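Local coordinates for polyphosphate kinase (Porphyromonas gingivalis, PDB 2O8R), which is a polyphosphate kinase of the PPK1 family, probably passing the terminal phosphate of ATP reversibly onto long-chain polyphosphate, at the interface of chains A and B. Coordinates in Å, arbitrary orientation; residue numbers count along the deposited sequence, not the author numbering. Chains: chain A/B, Polyphosphate kinase.

Contact 1: the interface of chains A and B. Residues chain A 147, 170, 221, 224; chain B 149, 152-153.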
# COMPACT_ATOMS: atom_id res chain seq x y z
N LEU A 147 7.77 -24.32 21.07
CA LEU A 147 8.77 -24.90 21.96
C LEU A 147 10.09 -24.94 21.22
O LEU A 147 10.15 -25.28 20.04
CB LEU A 147 8.38 -26.31 22.38
CG LEU A 147 7.66 -26.46 23.71
CD1 LEU A 147 6.58 -27.54 23.62
CD2 LEU A 147 8.68 -26.76 24.79
N GLU A 170 7.74 -27.59 34.17
CA GLU A 170 6.61 -28.46 33.85
C GLU A 170 5.81 -28.96 35.05
O GLU A 170 5.36 -28.17 35.87
CB GLU A 170 7.13 -29.64 33.04
CG GLU A 170 6.19 -30.14 31.97
CD GLU A 170 6.86 -31.15 31.07
OE1 GLU A 170 6.14 -31.94 30.43
OE2 GLU A 170 8.11 -31.15 31.01
N PHE A 221 0.27 -22.22 27.58
CA PHE A 221 1.02 -23.35 28.10
C PHE A 221 0.34 -23.94 29.34
O PHE A 221 0.86 -23.80 30.45
CB PHE A 221 2.45 -22.91 28.42
CG PHE A 221 3.16 -22.26 27.27
CD1 PHE A 221 3.80 -23.03 26.31
CD2 PHE A 221 3.21 -20.87 27.15
CE1 PHE A 221 4.47 -22.44 25.25
CE2 PHE A 221 3.88 -20.27 26.10
CZ PHE A 221 4.51 -21.06 25.14
N TYR A 224 2.27 -26.21 32.01
CA TYR A 224 3.52 -25.67 32.56
C TYR A 224 3.25 -24.56 33.54
O TYR A 224 2.18 -23.95 33.52
CB TYR A 224 4.40 -25.06 31.46
CG TYR A 224 4.79 -25.99 30.35
CD1 TYR A 224 6.00 -26.69 30.40
CD2 TYR A 224 3.98 -26.16 29.24
CE1 TYR A 224 6.36 -27.54 29.37
CE2 TYR A 224 4.34 -27.00 28.21
CZ TYR A 224 5.53 -27.69 28.28
OH TYR A 224 5.88 -28.53 27.24
N LEU B 149 2.33 -30.85 21.36
CA LEU B 149 2.30 -31.47 22.69
C LEU B 149 0.94 -31.23 23.37
O LEU B 149 0.86 -30.46 24.33
CB LEU B 149 3.41 -30.92 23.58
CG LEU B 149 4.78 -31.60 23.54
CD1 LEU B 149 5.49 -31.35 22.22
CD2 LEU B 149 5.64 -31.10 24.70
N LYS B 152 0.03 -30.09 27.05
CA LYS B 152 1.01 -29.24 27.70
C LYS B 152 0.94 -27.83 27.12
O LYS B 152 0.98 -26.85 27.86
CB LYS B 152 2.42 -29.81 27.52
CG LYS B 152 2.91 -30.65 28.70
CD LYS B 152 2.95 -32.14 28.39
CE LYS B 152 4.30 -32.57 27.82
NZ LYS B 152 4.40 -34.03 27.59
N VAL B 153 0.83 -27.75 25.80
CA VAL B 153 0.83 -26.47 25.11
C VAL B 153 -0.35 -26.41 24.15
O VAL B 153 -0.54 -27.32 23.34
CB VAL B 153 2.20 -26.17 24.41
CG1 VAL B 153 2.81 -27.44 23.88
CG2 VAL B 153 2.07 -25.11 23.29
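A:Leu147 meets B:Val153 and B:Leu149 through one methyl, and this apolar corner runs on into the ring of A:Tyr224 to form the packed part of a contact between the middle domains of two PPK1 chains. CD1 of A:Leu147 lies 3.8 Å from CG1 of B:Val153. The same methyl is equally near CD2 of B:Leu149, whose side chain crosses that of A:Leu147 at about a right angle. B:Val153 divides its two branches between different partners. CG1 sits between the backbone N and the carbonyl carbon (chi1 35°) and turns to A:Leu147, whereas CG2, anti to the backbone N, turns to the ring of A:Phe221. There the two side chains lie alongside each other, pointing the same way, and CD1 of the A:Phe221 ring is 4.0 Å from CB of B:Val153.

A:Tyr224 and B:Lys152 pack more closely still, though not as a face-on stack. CB of B:Lys152 stands above the ring plane and beyond its rim, 3.5 Å from CE2 of A:Tyr224. The backbone carbonyl oxygen O of B:Lys152 lies past the CD2/CE2 side, only slightly off the plane and 3.4 Å from CD2 of A:Tyr224. At the tip, the phenol oxygen OH of A:Tyr224 approaches CD2 of B:Leu149 at 3.6 Å, an apolar neighbour rather than a bonding partner.

The loose side is the charged one, an example of the common arrangement in which apolar groups pack together and a charged pair sits at the margin. B:Lys152 bends at chi2 and chi3, and A:Glu170, extended beyond CG, comes across it with its carboxylate. The salt bridge is long, NZ of B:Lys152 standing 3.9 Å from OE1 of A:Glu170, and OE1 is nearer to the methylene CE than to the amino group. Attraction here is presumably electrostatic and weakly directional.

Contact 2: the interface of chains A and B. Residues chain A 156, 158, 239-241; chain B 136-137, 140-142.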
# COMPACT_ATOMS: atom_id res chain seq x y z
N PHE A 156 13.31 -19.95 12.95
CA PHE A 156 13.81 -18.66 12.51
C PHE A 156 13.22 -17.56 13.38
O PHE A 156 12.10 -17.70 13.88
CB PHE A 156 13.40 -18.43 11.06
CG PHE A 156 14.13 -17.31 10.39
CD1 PHE A 156 15.40 -17.51 9.86
CD2 PHE A 156 13.54 -16.05 10.26
CE1 PHE A 156 16.08 -16.48 9.24
CE2 PHE A 156 14.22 -15.02 9.63
CZ PHE A 156 15.49 -15.23 9.12
N ARG A 158 12.52 -13.63 12.72
CA ARG A 158 12.56 -12.55 11.73
C ARG A 158 12.97 -11.20 12.31
O ARG A 158 12.76 -10.92 13.50
CB ARG A 158 11.20 -12.39 11.06
CG ARG A 158 10.67 -13.66 10.45
CD ARG A 158 9.33 -13.43 9.83
NE ARG A 158 9.38 -12.49 8.71
CZ ARG A 158 8.29 -12.02 8.10
NH1 ARG A 158 7.09 -12.40 8.51
NH2 ARG A 158 8.40 -11.17 7.08
N ASP A 239 16.64 -11.08 5.69
CA ASP A 239 15.93 -12.23 6.27
C ASP A 239 16.07 -13.48 5.41
O ASP A 239 15.28 -13.69 4.48
CB ASP A 239 14.44 -11.92 6.45
CG ASP A 239 14.12 -11.32 7.81
OD1 ASP A 239 15.08 -11.02 8.57
OD2 ASP A 239 12.91 -11.16 8.10
N LEU A 240 17.05 -14.31 5.74
CA LEU A 240 17.33 -15.54 4.99
C LEU A 240 17.96 -16.60 5.89
O LEU A 240 18.50 -16.27 6.94
CB LEU A 240 18.25 -15.22 3.80
CG LEU A 240 19.70 -14.80 4.08
CD1 LEU A 240 20.66 -15.92 3.71
CD2 LEU A 240 20.06 -13.53 3.33
N LEU A 241 17.89 -17.86 5.48
CA LEU A 241 18.66 -18.93 6.15
C LEU A 241 19.83 -19.36 5.27
O LEU A 241 19.71 -19.42 4.04
CB LEU A 241 17.76 -20.14 6.49
CG LEU A 241 18.43 -21.39 7.11
CD1 LEU A 241 19.12 -21.07 8.45
CD2 LEU A 241 17.47 -22.56 7.27
N HIS B 136 14.98 -21.83 1.57
CA HIS B 136 15.78 -21.16 2.62
C HIS B 136 15.52 -19.68 2.73
O HIS B 136 15.31 -19.17 3.81
CB HIS B 136 17.29 -21.32 2.41
CG HIS B 136 17.82 -22.66 2.77
ND1 HIS B 136 17.83 -23.72 1.89
CD2 HIS B 136 18.40 -23.12 3.90
CE1 HIS B 136 18.37 -24.78 2.47
NE2 HIS B 136 18.72 -24.44 3.69
N GLU B 137 15.56 -18.99 1.59
CA GLU B 137 15.49 -17.53 1.57
C GLU B 137 14.08 -16.95 1.68
O GLU B 137 13.91 -15.88 2.23
CB GLU B 137 16.14 -17.00 0.30
CG GLU B 137 17.64 -17.16 0.23
CD GLU B 137 18.24 -16.43 -0.97
OE1 GLU B 137 17.46 -15.96 -1.83
OE2 GLU B 137 19.48 -16.34 -1.05
N PHE B 140 11.36 -20.48 4.43
CA PHE B 140 11.76 -20.75 5.80
C PHE B 140 11.46 -19.59 6.76
O PHE B 140 10.74 -19.79 7.73
CB PHE B 140 13.22 -21.22 5.89
CG PHE B 140 13.65 -21.63 7.27
CD1 PHE B 140 13.30 -22.87 7.78
CD2 PHE B 140 14.40 -20.77 8.07
CE1 PHE B 140 13.69 -23.26 9.06
CE2 PHE B 140 14.80 -21.15 9.35
CZ PHE B 140 14.44 -22.40 9.85
N PRO B 141 11.98 -18.38 6.48
CA PRO B 141 11.69 -17.27 7.41
C PRO B 141 10.20 -16.99 7.65
O PRO B 141 9.86 -16.25 8.56
CB PRO B 141 12.34 -16.06 6.72
CG PRO B 141 13.39 -16.64 5.84
CD PRO B 141 12.83 -17.94 5.36
N LEU B 142 9.32 -17.58 6.85
CA LEU B 142 7.88 -17.40 7.04
C LEU B 142 7.23 -18.57 7.76
O LEU B 142 5.99 -18.65 7.83
CB LEU B 142 7.19 -17.23 5.70
CG LEU B 142 7.59 -16.01 4.89
CD1 LEU B 142 6.51 -15.81 3.87
CD2 LEU B 142 7.72 -14.77 5.80
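The phenyl ring of A:Phe156 carries B:Pro141 on one face and A:Arg158 CG at its edge, in plane, in a contact that joins middle-domain residues of two PPK1 chains. B:Pro141 CB makes a CH-pi contact 3.9 Å from the centroid of the A:Phe156 ring, offset toward the rim. A second ring, that of B:Phe140, receives A:Leu241 on one face: methyl CD2 of A:Leu241 lies 3.7 Å from the B:Phe140 centroid. The third flat group is the guanidinium of A:Arg158, with CD2 of B:Leu142 centred over one face and A:Asp239 OD2 at the edge, in plane. The imidazole of B:His136 has A:Leu241 CB at its edge.

The two phenyl groups interlock without a ring stack. Both have CG anti to the backbone N (chi1 -166° for A:Phe156), and the rim atom CE2 of B:Phe140 approaches CB of A:Phe156 at 3.5 Å. B:Phe140 touches A:Phe156 with its rim and A:Leu241 with one face. A:Leu241 CD2 also reaches the imidazole carbon B:His136 CD2 at 3.5 Å, so one branch bridges two aromatic groups of chain B.

Chain B presents these groups where helix 125-139 runs on into the 3-10 helix 140-142. B:His136 O, near the end of the longer helix, accepts a weak hydrogen bond from A:Leu241 N at 3.3 Å.

A:Arg158, bent at chi3 (63°), brings its guanidinium to the methyl of B:Leu142, with A:Arg158 CZ 3.6 Å from B:Leu142 CD2. Within chain A, NE of A:Arg158 forms a long salt bridge, 3.8 Å, with A:Asp239 OD2. Lying in plane at the guanidinium edge, this second-shell carboxylate may favour the orientation in which a flat cationic face lies against the leucine, and could offset part of its charge.

Contact 1 and contact 2 lie about 25 Å apart and share no residue, yet in both, PPK1 middle-domain residues come from each chain. Chain B supplies nearby stretches of sequence, the end of helix 125-139 and the 3-10 helix 140-142 for contact 2, the loop at 149-153 for contact 1; in chain A, strand 225-235 starts just after contact 1 and leads toward contact 2. Contact 2 is about 31 Å from the predicted phosphohistidine A:His439 and contact 1 about 53 Å, so neither centre is close to A:His439. The interface departs from an exact two-fold, and the structure alone does not show whether this dimer is the functional one.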